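PDB 4P0D: trypsin-resistant surface T6 protein from Streptococcus pyogenes serotype M6, which probably serves as the backbone pilin, forming the shaft of cell-wall-anchored pili on the streptococcal surface after sortase-mediated assembly. Local coordinates for residues Ser149-Thr155 with Ser173-Glu179; Lys164-Leu168 with Thr363-Ser367; Val316-Gln320 with Asn393-Ala397; Tyr319-Phe323 with Gly469-Leu473; Lys416-Ser421 with Tyr448-Thr452. The protein carries 1 engineered substitution. All blocks are in the same frame, centred on the assembly; numbering follows the deposited sequence.

Contact 1 of 5, residues Ser149-Thr155 with Ser173-Glu179; sequences SITKKVT and SYSLTFE
Residues Ser149-Thr155 and Ser173-Glu179 are extended strands running antiparallel, their axes 4.6 Å apart at closest and their directions 164° apart. They form a continuous ladder in the Ig-like middle domain. The hydrogen-bonded pairs are Ser149-Glu179, Thr151-Thr177, Lys153-Ser175 and Thr155-Ser173; Ile150-Phe178, Lys152-Leu176 and Val154-Tyr174 are the non-hydrogen-bonded ones, with CA atoms 4.3 to 4.7 Å apart. Bonds such as Thr151 N to Thr177 O and Lys153 N to Ser175 O are each 2.9 Å; at the Ser149-Glu179 end, Ser149 N to Glu179 O is a weak 3.3 Å bond.

The non-hydrogen-bonded pairs face the core. Lys152 (chi1 t) is buried there and is linked covalently from NZ to CG of Asn278: the intramolecular isopeptide bond that staples Gram-positive pilin domains. NZ also hydrogen-bonds to Asp196. Leu176 (mt) lies alongside, its CD2 3.6 Å from Lys152 CB, and Ile150 (tt) reaches Ala280 and Phe282 on strand 276-285. Val154 (chi1 p) lays CG2 over the face of the Tyr174 ring, 3.8 Å from its centroid, a CH-pi contact.

The other face is polar and more open. A water there lies 2.8 Å from each of Ser149 OG, to which it donates, and Thr151 OG1, and Ser149 OG (chi1 p) donates a very short 2.4 Å bond to Glu179 OE1.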
# COMPACT_ATOMS: atom_id res chain seq x y z
N SER A 149 -7.87 -0.47 -8.88
CA SER A 149 -6.60 0.21 -8.61
C SER A 149 -6.58 0.65 -7.17
O SER A 149 -7.61 0.71 -6.52
CB SER A 149 -6.43 1.45 -9.48
OG SER A 149 -7.43 2.41 -9.18
N ILE A 150 -5.38 0.94 -6.68
CA ILE A 150 -5.20 1.52 -5.37
C ILE A 150 -4.10 2.57 -5.49
O ILE A 150 -3.09 2.31 -6.13
CB ILE A 150 -4.83 0.47 -4.32
CG1 ILE A 150 -4.74 1.09 -2.93
CG2 ILE A 150 -3.52 -0.24 -4.65
CD1 ILE A 150 -4.43 0.07 -1.85
N THR A 151 -4.33 3.73 -4.88
CA THR A 151 -3.38 4.85 -4.90
C THR A 151 -3.16 5.32 -3.47
O THR A 151 -4.14 5.59 -2.76
CB THR A 151 -3.93 6.02 -5.73
OG1 THR A 151 -4.26 5.56 -7.04
CG2 THR A 151 -2.91 7.15 -5.88
N LYS A 152 -1.90 5.41 -3.05
CA LYS A 152 -1.57 5.90 -1.74
C LYS A 152 -0.81 7.22 -1.81
O LYS A 152 0.10 7.40 -2.62
CB LYS A 152 -0.74 4.88 -0.95
CG LYS A 152 -0.44 5.36 0.47
CD LYS A 152 -0.15 4.26 1.46
CE LYS A 152 1.28 3.78 1.34
NZ LYS A 152 1.82 3.14 2.58
N LYS A 153 -1.19 8.13 -0.92
CA LYS A 153 -0.54 9.40 -0.80
C LYS A 153 -0.11 9.64 0.66
O LYS A 153 -0.70 9.08 1.58
CB LYS A 153 -1.48 10.52 -1.23
CG LYS A 153 -1.74 10.63 -2.73
CD LYS A 153 -2.81 11.69 -2.95
CE LYS A 153 -3.35 11.71 -4.37
NZ LYS A 153 -2.62 12.68 -5.24
N VAL A 154 0.91 10.47 0.83
CA VAL A 154 1.39 10.86 2.14
C VAL A 154 1.58 12.37 2.20
O VAL A 154 2.01 12.99 1.23
CB VAL A 154 2.66 10.09 2.58
CG1 VAL A 154 3.87 10.39 1.69
CG2 VAL A 154 2.99 10.38 4.03
N THR A 155 1.22 12.95 3.34
CA THR A 155 1.49 14.36 3.59
C THR A 155 2.07 14.50 4.99
O THR A 155 2.07 13.53 5.74
CB THR A 155 0.23 15.20 3.46
OG1 THR A 155 -0.76 14.73 4.39
CG2 THR A 155 -0.30 15.12 2.00
N SER A 173 0.68 11.63 7.45
CA SER A 173 -0.74 11.39 7.20
C SER A 173 -0.88 10.70 5.85
O SER A 173 -0.57 11.27 4.82
CB SER A 173 -1.54 12.69 7.21
OG SER A 173 -1.47 13.27 8.51
N TYR A 174 -1.36 9.47 5.89
CA TYR A 174 -1.50 8.65 4.71
C TYR A 174 -2.98 8.57 4.31
O TYR A 174 -3.88 8.62 5.15
CB TYR A 174 -0.99 7.25 4.99
CG TYR A 174 0.48 7.15 5.25
CD1 TYR A 174 1.01 7.33 6.52
CD2 TYR A 174 1.36 6.84 4.22
CE1 TYR A 174 2.37 7.21 6.75
CE2 TYR A 174 2.72 6.73 4.44
CZ TYR A 174 3.22 6.91 5.70
OH TYR A 174 4.56 6.78 5.90
N SER A 175 -3.21 8.44 3.02
CA SER A 175 -4.55 8.36 2.45
C SER A 175 -4.58 7.37 1.29
O SER A 175 -3.64 7.33 0.47
CB SER A 175 -5.04 9.74 2.01
OG SER A 175 -4.23 10.26 0.98
N LEU A 176 -5.63 6.57 1.24
CA LEU A 176 -5.81 5.58 0.19
C LEU A 176 -7.08 5.89 -0.56
O LEU A 176 -8.11 6.20 0.05
CB LEU A 176 -5.93 4.19 0.77
CG LEU A 176 -4.79 3.60 1.56
CD1 LEU A 176 -5.21 2.26 2.17
CD2 LEU A 176 -3.57 3.41 0.68
N THR A 177 -7.02 5.83 -1.88
CA THR A 177 -8.25 5.78 -2.68
C THR A 177 -8.15 4.56 -3.59
O THR A 177 -7.05 4.08 -3.88
CB THR A 177 -8.45 7.04 -3.53
OG1 THR A 177 -7.41 7.11 -4.50
CG2 THR A 177 -8.44 8.31 -2.65
N PHE A 178 -9.28 4.04 -4.03
CA PHE A 178 -9.25 2.89 -4.92
C PHE A 178 -10.45 2.78 -5.84
O PHE A 178 -11.51 3.36 -5.57
CB PHE A 178 -9.01 1.59 -4.14
CG PHE A 178 -9.97 1.34 -3.02
CD1 PHE A 178 -9.84 1.99 -1.80
CD2 PHE A 178 -10.98 0.39 -3.18
CE1 PHE A 178 -10.73 1.73 -0.77
CE2 PHE A 178 -11.88 0.12 -2.15
CZ PHE A 178 -11.74 0.80 -0.94
N GLU A 179 -10.26 2.06 -6.95
CA GLU A 179 -11.34 1.76 -7.89
C GLU A 179 -11.76 0.33 -7.65
O GLU A 179 -10.94 -0.55 -7.56
CB GLU A 179 -10.87 1.97 -9.35
CG GLU A 179 -10.50 3.42 -9.61
CD GLU A 179 -9.81 3.65 -10.95
OE1 GLU A 179 -8.65 3.21 -11.14
OE2 GLU A 179 -10.45 4.31 -11.79
O HOH W 1 -6.68 4.18 -7.19

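Contact 2 of 5, residues Lys164-Leu168 with Thr363-Ser367; sequences KTTSL and TQVSS
Lys164 and Thr165 belong to strand 163-165, whereas Thr363-Ser367 has no regular helix or strand. The touching parts run nearly antiparallel, 158° apart end to end, with Ser167 CA 4.1 Å from Val365 CA and Thr166 CA 4.3 Å from Ser366 CA. Hydrogen bonds fasten both ends. Leu168 N donates to Gln364 O at 2.9 Å; at the other end Thr165 OG1 (chi1 p) accepts from Ser367 N at 3.0 Å and from Ser367 OG at 3.2 Å, and is bonded to Ile158 O.

Between these anchors the fit is by van der Waals contact: Ser167 CA sits 3.4 Å from Gln364 O, and Ser167 CB 3.8 Å from Val365 CA. Beyond the Leu168 N bond, Leu168 (tp) sets CD2 3.9 Å from Thr363 CB.

The segments, 195 residues apart in sequence, meet at the junction between the middle and third domains. The Gln364 amide reaches Asn267 O and Ala269 O, Ser366 and Ser367 lean on strand 158-160, and Thr363-Ser367 leads from strand 359-361 into strand 368-376.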
# COMPACT_ATOMS: atom_id res chain seq x y z
N LYS A 164 10.23 12.65 -0.82
CA LYS A 164 9.55 13.10 0.38
C LYS A 164 10.37 12.75 1.61
O LYS A 164 10.74 11.60 1.80
CB LYS A 164 8.11 12.56 0.44
CG LYS A 164 7.27 13.13 -0.72
CD LYS A 164 5.78 12.88 -0.57
CE LYS A 164 5.02 13.37 -1.80
NZ LYS A 164 4.97 14.86 -1.91
N THR A 165 10.68 13.76 2.42
CA THR A 165 11.54 13.58 3.59
C THR A 165 10.82 13.94 4.90
O THR A 165 9.84 14.66 4.90
CB THR A 165 12.83 14.42 3.47
OG1 THR A 165 12.52 15.81 3.65
CG2 THR A 165 13.48 14.24 2.09
N THR A 166 11.35 13.45 6.00
CA THR A 166 10.74 13.68 7.30
C THR A 166 11.80 13.64 8.41
O THR A 166 13.00 13.46 8.14
CB THR A 166 9.65 12.61 7.56
OG1 THR A 166 8.88 12.97 8.72
CG2 THR A 166 10.27 11.27 7.76
N SER A 167 11.36 13.79 9.65
CA SER A 167 12.28 13.83 10.77
C SER A 167 11.72 13.04 11.94
O SER A 167 10.51 12.77 12.01
CB SER A 167 12.54 15.28 11.14
OG SER A 167 11.35 15.90 11.63
N LEU A 168 12.60 12.66 12.86
CA LEU A 168 12.19 11.96 14.10
C LEU A 168 11.09 12.72 14.83
O LEU A 168 11.19 13.93 15.04
CB LEU A 168 13.39 11.78 15.03
CG LEU A 168 13.10 11.20 16.42
CD1 LEU A 168 12.66 9.75 16.29
CD2 LEU A 168 14.34 11.30 17.28
N THR A 363 20.18 12.80 15.41
CA THR A 363 18.99 12.01 15.09
C THR A 363 18.45 12.41 13.70
O THR A 363 18.96 13.34 13.06
CB THR A 363 17.90 12.24 16.14
OG1 THR A 363 17.72 13.64 16.35
CG2 THR A 363 18.26 11.56 17.45
N GLN A 364 17.39 11.74 13.26
CA GLN A 364 16.94 11.84 11.86
C GLN A 364 16.23 13.15 11.53
O GLN A 364 15.31 13.57 12.24
CB GLN A 364 16.01 10.68 11.51
CG GLN A 364 16.58 9.28 11.68
CD GLN A 364 16.36 8.70 13.06
OE1 GLN A 364 16.28 9.43 14.04
NE2 GLN A 364 16.27 7.38 13.16
N VAL A 365 16.63 13.76 10.43
CA VAL A 365 16.15 15.05 10.01
C VAL A 365 15.65 15.06 8.56
O VAL A 365 16.13 14.31 7.73
CB VAL A 365 17.23 16.14 10.19
CG1 VAL A 365 17.69 16.20 11.63
CG2 VAL A 365 18.44 15.93 9.26
N SER A 366 14.72 15.96 8.27
CA SER A 366 14.22 16.13 6.91
C SER A 366 15.18 17.01 6.12
O SER A 366 16.06 17.65 6.70
CB SER A 366 12.86 16.79 6.94
OG SER A 366 12.97 18.15 7.36
N SER A 367 14.98 17.10 4.81
CA SER A 367 15.75 18.04 4.01
C SER A 367 15.53 19.43 4.58
O SER A 367 14.43 19.75 5.05
CB SER A 367 15.32 17.98 2.55
OG SER A 367 13.97 18.38 2.38

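Contact 3 of 5, residues Val316-Gln320 with Asn393-Ala397; sequences VYTYQ and NWVTA
Trp394 (chi1 t, chi2 -99°) points the edge of its six-membered ring at the face of Tyr317 (chi1 m), a T-shaped pair with centroids 5.3 Å apart, planes at 72°, and Trp394 CZ3 3.8 Å from Tyr317 CD1. Tyr319 (chi1 m) stands beside Trp394: its CE1 is 3.9 Å from Trp394 CE3, its CD1 3.7 Å from Ala397 CB, and Asn393 C lies over one face of its ring, 3.7 Å from Tyr319 CZ. No hydrogen bond joins the segments directly; Asp160 OD2 bonds to both Tyr319 OH and Trp394 N, and Lys163 makes a cation-pi contact with the indole.

Val316-Gln320 runs extended from strand 307-316 into strand 320-327. Residues Trp394-Thr396 have helical backbone angles, and Ala397 N closes the turn on Asn393 O at 2.8 Å. Thr396 N donates to Asn393 OD1 at 2.7 Å and Asn393 N to Thr396 OG1 at 2.9 Å: an Asx motif with a reciprocal bond, in an aromatic cluster where the inter-domain connection meets the third domain.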
# COMPACT_ATOMS: atom_id res chain seq x y z
N VAL A 316 9.42 7.29 2.41
CA VAL A 316 9.78 8.55 2.99
C VAL A 316 11.20 8.45 3.51
O VAL A 316 11.59 7.42 4.05
CB VAL A 316 8.78 8.95 4.10
CG1 VAL A 316 9.20 10.26 4.73
CG2 VAL A 316 7.38 9.09 3.49
N TYR A 317 11.96 9.52 3.31
CA TYR A 317 13.41 9.53 3.58
C TYR A 317 13.78 10.40 4.79
O TYR A 317 13.08 11.36 5.12
CB TYR A 317 14.13 10.02 2.34
CG TYR A 317 13.96 9.09 1.17
CD1 TYR A 317 14.73 7.94 1.04
CD2 TYR A 317 12.99 9.34 0.20
CE1 TYR A 317 14.56 7.07 -0.02
CE2 TYR A 317 12.83 8.47 -0.88
CZ TYR A 317 13.62 7.35 -0.97
OH TYR A 317 13.45 6.48 -2.03
N THR A 318 14.88 10.05 5.45
CA THR A 318 15.47 10.92 6.47
C THR A 318 16.98 10.95 6.25
O THR A 318 17.54 10.03 5.64
CB THR A 318 15.21 10.43 7.91
OG1 THR A 318 16.01 9.26 8.19
CG2 THR A 318 13.78 10.05 8.13
N TYR A 319 17.61 11.99 6.79
CA TYR A 319 19.06 12.13 6.77
C TYR A 319 19.55 12.38 8.19
O TYR A 319 18.76 12.64 9.11
CB TYR A 319 19.46 13.33 5.90
CG TYR A 319 18.77 13.35 4.55
CD1 TYR A 319 19.05 12.37 3.60
CD2 TYR A 319 17.82 14.32 4.25
CE1 TYR A 319 18.41 12.36 2.37
CE2 TYR A 319 17.18 14.33 3.01
CZ TYR A 319 17.47 13.35 2.08
OH TYR A 319 16.81 13.34 0.85
N GLN A 320 20.87 12.35 8.35
CA GLN A 320 21.46 12.69 9.63
C GLN A 320 22.63 13.62 9.42
O GLN A 320 23.31 13.57 8.39
CB GLN A 320 21.84 11.44 10.41
CG GLN A 320 22.80 10.51 9.70
CD GLN A 320 22.92 9.16 10.39
OE1 GLN A 320 22.07 8.77 11.19
NE2 GLN A 320 23.97 8.44 10.06
N ASN A 393 20.19 17.44 2.42
CA ASN A 393 19.30 16.91 1.38
C ASN A 393 19.92 15.70 0.66
O ASN A 393 21.04 15.28 0.97
CB ASN A 393 18.92 18.01 0.37
CG ASN A 393 20.13 18.68 -0.23
OD1 ASN A 393 21.05 18.02 -0.70
ND2 ASN A 393 20.14 20.00 -0.22
N TRP A 394 19.20 15.13 -0.29
CA TRP A 394 19.67 13.96 -1.01
C TRP A 394 21.05 14.24 -1.60
O TRP A 394 21.95 13.41 -1.47
CB TRP A 394 18.68 13.59 -2.11
CG TRP A 394 18.95 12.29 -2.72
CD1 TRP A 394 19.59 12.07 -3.90
CD2 TRP A 394 18.58 11.00 -2.21
NE1 TRP A 394 19.66 10.73 -4.16
CE2 TRP A 394 19.05 10.04 -3.15
CE3 TRP A 394 17.92 10.56 -1.06
CZ2 TRP A 394 18.87 8.67 -2.96
CZ3 TRP A 394 17.74 9.18 -0.88
CH2 TRP A 394 18.22 8.26 -1.83
N VAL A 395 21.22 15.43 -2.18
CA VAL A 395 22.47 15.85 -2.82
C VAL A 395 23.62 16.03 -1.83
O VAL A 395 24.72 15.59 -2.12
CB VAL A 395 22.28 17.12 -3.68
CG1 VAL A 395 23.63 17.69 -4.15
CG2 VAL A 395 21.41 16.81 -4.89
N THR A 396 23.38 16.64 -0.67
CA THR A 396 24.45 16.82 0.32
C THR A 396 24.69 15.59 1.22
O THR A 396 25.73 15.50 1.87
CB THR A 396 24.25 18.10 1.20
OG1 THR A 396 23.01 18.05 1.91
CG2 THR A 396 24.31 19.38 0.37
N ALA A 397 23.76 14.62 1.25
CA ALA A 397 23.92 13.45 2.13
C ALA A 397 24.73 12.33 1.46
O ALA A 397 24.26 11.21 1.28
CB ALA A 397 22.56 12.92 2.57

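Contact 4 of 5, residues Tyr319-Phe323 with Gly469-Leu473; sequences YQIAF and GTVLL
Gln320-Phe323 and Thr470-Leu472 pair as parallel strands, axes 4.7 Å apart at closest and twisted by 31° (signed -31°), in the register Gln320-Thr470, Ile321-Val471, Ala322-Leu472. The backbone of Tyr319-Phe323 zigzags so that every second residue bonds across. Gln320 N donates to Gly469 O at 3.0 Å and its O accepts from Val471 N at 2.8 Å; Ala322 N donates to Val471 O at 3.0 Å and its O accepts from Leu473 N at 2.9 Å. The alternate residues bond the other way: Tyr319 to Val365, Ile321 to Ser362 and Phe323 to Ala360, so strand 320-327 is the central one of three, between 359-361 and 470-479. On the far side of its partner, Gly469 and Thr470 make backbone bonds to Ala397 and Val399. Gly469 has backbone angles of 122°/-29°, where a CB would collide with the preceding carbonyl.

The side-chain amide of Gln320 (chi1 p, chi2 t) donates from NE2 to Thr470 OG1 at 2.9 Å, and the Tyr319 hydroxyl is bonded to Asp160. On the same face as Gln320, Ala322 CB packs 3.5 Å from Thr470 CG2 and 3.9 Å from Leu472 CD1. Ile321 and Val471 point from the opposite face onto Ile390 of the facing sheet. Opening and closing strands of a domain lying parallel side by side are consistent with a CnaB-like, prealbumin-type beta-sandwich, as in other pilin domains.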
# COMPACT_ATOMS: atom_id res chain seq x y z
N TYR A 319 17.61 11.99 6.79
CA TYR A 319 19.06 12.13 6.77
C TYR A 319 19.55 12.38 8.19
O TYR A 319 18.76 12.64 9.11
CB TYR A 319 19.46 13.33 5.90
CG TYR A 319 18.77 13.35 4.55
CD1 TYR A 319 19.05 12.37 3.60
CD2 TYR A 319 17.82 14.32 4.25
CE1 TYR A 319 18.41 12.36 2.37
CE2 TYR A 319 17.18 14.33 3.01
CZ TYR A 319 17.47 13.35 2.08
OH TYR A 319 16.81 13.34 0.85
N GLN A 320 20.87 12.35 8.35
CA GLN A 320 21.46 12.69 9.63
C GLN A 320 22.63 13.62 9.42
O GLN A 320 23.31 13.57 8.39
CB GLN A 320 21.84 11.44 10.41
CG GLN A 320 22.80 10.51 9.70
CD GLN A 320 22.92 9.16 10.39
OE1 GLN A 320 22.07 8.77 11.19
NE2 GLN A 320 23.97 8.44 10.06
N ILE A 321 22.83 14.50 10.39
CA ILE A 321 23.89 15.49 10.35
C ILE A 321 25.07 15.02 11.19
O ILE A 321 24.90 14.57 12.31
CB ILE A 321 23.39 16.85 10.86
CG1 ILE A 321 22.20 17.32 10.03
CG2 ILE A 321 24.51 17.90 10.80
CD1 ILE A 321 21.54 18.57 10.55
N ALA A 322 26.26 15.18 10.63
CA ALA A 322 27.50 14.78 11.27
C ALA A 322 28.53 15.90 11.11
O ALA A 322 28.47 16.68 10.17
CB ALA A 322 28.03 13.48 10.66
N PHE A 323 29.45 15.98 12.06
CA PHE A 323 30.53 16.95 11.98
C PHE A 323 31.71 16.46 12.81
O PHE A 323 31.59 15.52 13.59
CB PHE A 323 30.06 18.32 12.49
CG PHE A 323 29.61 18.31 13.93
CD1 PHE A 323 30.52 18.46 14.96
CD2 PHE A 323 28.26 18.17 14.25
CE1 PHE A 323 30.12 18.47 16.27
CE2 PHE A 323 27.84 18.19 15.57
CZ PHE A 323 28.77 18.33 16.59
N GLY A 469 23.05 8.93 3.15
CA GLY A 469 22.28 9.19 4.37
C GLY A 469 22.85 10.24 5.31
O GLY A 469 22.12 10.92 6.01
N THR A 470 24.18 10.39 5.32
CA THR A 470 24.81 11.33 6.24
C THR A 470 25.32 12.58 5.52
O THR A 470 25.96 12.50 4.46
CB THR A 470 25.93 10.65 7.04
OG1 THR A 470 25.40 9.53 7.73
CG2 THR A 470 26.55 11.63 8.07
N VAL A 471 25.00 13.73 6.11
CA VAL A 471 25.48 15.01 5.64
C VAL A 471 26.58 15.45 6.61
O VAL A 471 26.29 15.87 7.72
CB VAL A 471 24.35 16.05 5.62
CG1 VAL A 471 24.85 17.37 5.07
CG2 VAL A 471 23.17 15.56 4.77
N LEU A 472 27.83 15.33 6.18
CA LEU A 472 29.00 15.70 7.02
C LEU A 472 29.46 17.13 6.75
O LEU A 472 29.72 17.51 5.60
CB LEU A 472 30.15 14.74 6.75
CG LEU A 472 31.47 14.97 7.51
CD1 LEU A 472 31.29 14.77 9.01
CD2 LEU A 472 32.55 14.04 6.98
N LEU A 473 29.56 17.93 7.81
CA LEU A 473 29.96 19.34 7.64
C LEU A 473 31.28 19.46 6.85
O LEU A 473 32.22 18.75 7.15
CB LEU A 473 30.13 20.00 9.00
CG LEU A 473 30.35 21.51 9.02
CD1 LEU A 473 29.10 22.26 8.60
CD2 LEU A 473 30.76 21.95 10.41

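Contact 5 of 5, residues Lys416-Ser421 with Tyr448-Thr452; sequences KATDNS and YIEST
Glu450, Thr418 and Lys416 carry most of this contact, where a loop lies along strand 445-451. Thr418 (chi1 m) points toward the strand: its N donates to Ile449 O at 3.1 Å and its OG1 sits 2.7 Å from Glu450 O. Glu450 extends its side chain (tt), with CG 3.5 Å from Lys416 O and OE2 3.6 Å from Lys416 CD, while a water joins Lys416 O (3.0 Å) to Glu450 O (2.8 Å). The Lys416 ammonium leads off to a long, weak ion pair with Asp413.

Beyond Thr418 the chain turns back through Asp419 and Asn420, both at left-handed backbone angles (55°/32° and 44°/43°), and Ser421 closes the turn on Thr418 O through N (2.9 Å) and OG (2.7 Å). A second water bridges Ser421 OG, at 2.7 Å, to Ile449 N, at 2.9 Å. Ala417 CB, 3.8 Å from Tyr448 CB, adds a small apolar patch. With one direct backbone bond and two bridging waters, the chemistry implies a solvated loop hugging a strand at the protein surface.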
# COMPACT_ATOMS: atom_id res chain seq x y z
N LYS A 416 15.97 17.78 34.90
CA LYS A 416 16.90 16.72 34.52
C LYS A 416 17.38 16.81 33.06
O LYS A 416 18.06 15.90 32.57
CB LYS A 416 16.26 15.35 34.77
CG LYS A 416 16.05 15.04 36.24
CD LYS A 416 15.63 13.59 36.41
CE LYS A 416 15.01 13.32 37.76
NZ LYS A 416 14.11 12.14 37.67
N ALA A 417 17.03 17.89 32.38
CA ALA A 417 17.54 18.16 31.04
C ALA A 417 19.05 18.43 31.10
O ALA A 417 19.51 19.22 31.93
CB ALA A 417 16.81 19.34 30.43
N THR A 418 19.81 17.77 30.22
CA THR A 418 21.24 18.05 30.08
C THR A 418 21.46 19.49 29.68
O THR A 418 20.67 20.04 28.91
CB THR A 418 21.88 17.19 28.97
OG1 THR A 418 21.55 15.82 29.17
CG2 THR A 418 23.40 17.36 28.96
N ASP A 419 22.53 20.10 30.20
CA ASP A 419 22.94 21.46 29.83
C ASP A 419 21.84 22.50 30.00
O ASP A 419 21.78 23.47 29.24
CB ASP A 419 23.42 21.47 28.37
N ASN A 420 20.99 22.29 31.01
CA ASN A 420 19.78 23.12 31.23
C ASN A 420 19.02 23.41 29.92
O ASN A 420 18.55 24.52 29.69
CB ASN A 420 20.15 24.43 31.92
N SER A 421 18.89 22.38 29.08
CA SER A 421 18.42 22.53 27.71
C SER A 421 16.91 22.68 27.59
O SER A 421 16.15 22.29 28.48
CB SER A 421 18.85 21.31 26.87
OG SER A 421 18.42 20.10 27.48
N TYR A 448 12.28 16.33 27.28
CA TYR A 448 13.65 16.87 27.31
C TYR A 448 14.64 15.75 27.08
O TYR A 448 14.36 14.60 27.39
CB TYR A 448 13.96 17.52 28.67
CG TYR A 448 12.93 18.52 29.05
CD1 TYR A 448 11.78 18.13 29.73
CD2 TYR A 448 13.08 19.85 28.70
CE1 TYR A 448 10.80 19.04 30.06
CE2 TYR A 448 12.10 20.78 29.02
CZ TYR A 448 10.97 20.37 29.70
OH TYR A 448 10.00 21.28 30.03
N ILE A 449 15.81 16.09 26.53
CA ILE A 449 16.89 15.14 26.39
C ILE A 449 17.59 15.07 27.75
O ILE A 449 18.07 16.09 28.25
CB ILE A 449 17.89 15.57 25.30
CG1 ILE A 449 17.17 15.59 23.93
CG2 ILE A 449 19.10 14.64 25.28
CD1 ILE A 449 17.94 16.31 22.84
N GLU A 450 17.61 13.88 28.35
CA GLU A 450 18.15 13.69 29.70
C GLU A 450 19.64 13.41 29.69
O GLU A 450 20.36 13.85 30.59
CB GLU A 450 17.44 12.54 30.42
CG GLU A 450 17.80 12.45 31.91
CD GLU A 450 17.15 11.29 32.62
OE1 GLU A 450 16.93 10.24 31.98
OE2 GLU A 450 16.87 11.43 33.83
N SER A 451 20.10 12.68 28.68
CA SER A 451 21.52 12.38 28.54
C SER A 451 21.86 12.09 27.08
O SER A 451 20.97 11.80 26.27
CB SER A 451 21.88 11.17 29.41
OG SER A 451 21.25 9.99 28.94
N THR A 452 23.14 12.17 26.75
CA THR A 452 23.62 11.83 25.41
C THR A 452 24.79 10.87 25.46
O THR A 452 25.72 11.07 26.24
CB THR A 452 24.07 13.08 24.64
OG1 THR A 452 25.27 13.58 25.21
CG2 THR A 452 23.01 14.16 24.68
O HOH W 2 20.85 15.00 33.04
O HOH W 3 16.39 18.88 26.17

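Overall arrangement
Contact 4 is the most buried of the five and, like contact 1, is a backbone-bonded strand pair; contact 1 is antiparallel and carries the covalent staple of the middle domain, contact 4 parallel and within the third. Contacts 2 and 3 occupy the junction between those domains, knitted by Lys164 O to Tyr317 N (2.8 Å) and Val365 N to Tyr319 O (2.7 Å). Contact 2 relies on backbone and Ser/Thr hydrogen bonds, contact 3 on aromatic rings. Val154 packs contact 1 against both, touching Lys164 and Val316. Tyr319 and Gln320 belong to contacts 3 and 4, carrying the junction straight into the sheet. Contact 5, at the surface, touches none of the others and is bridged by two waters.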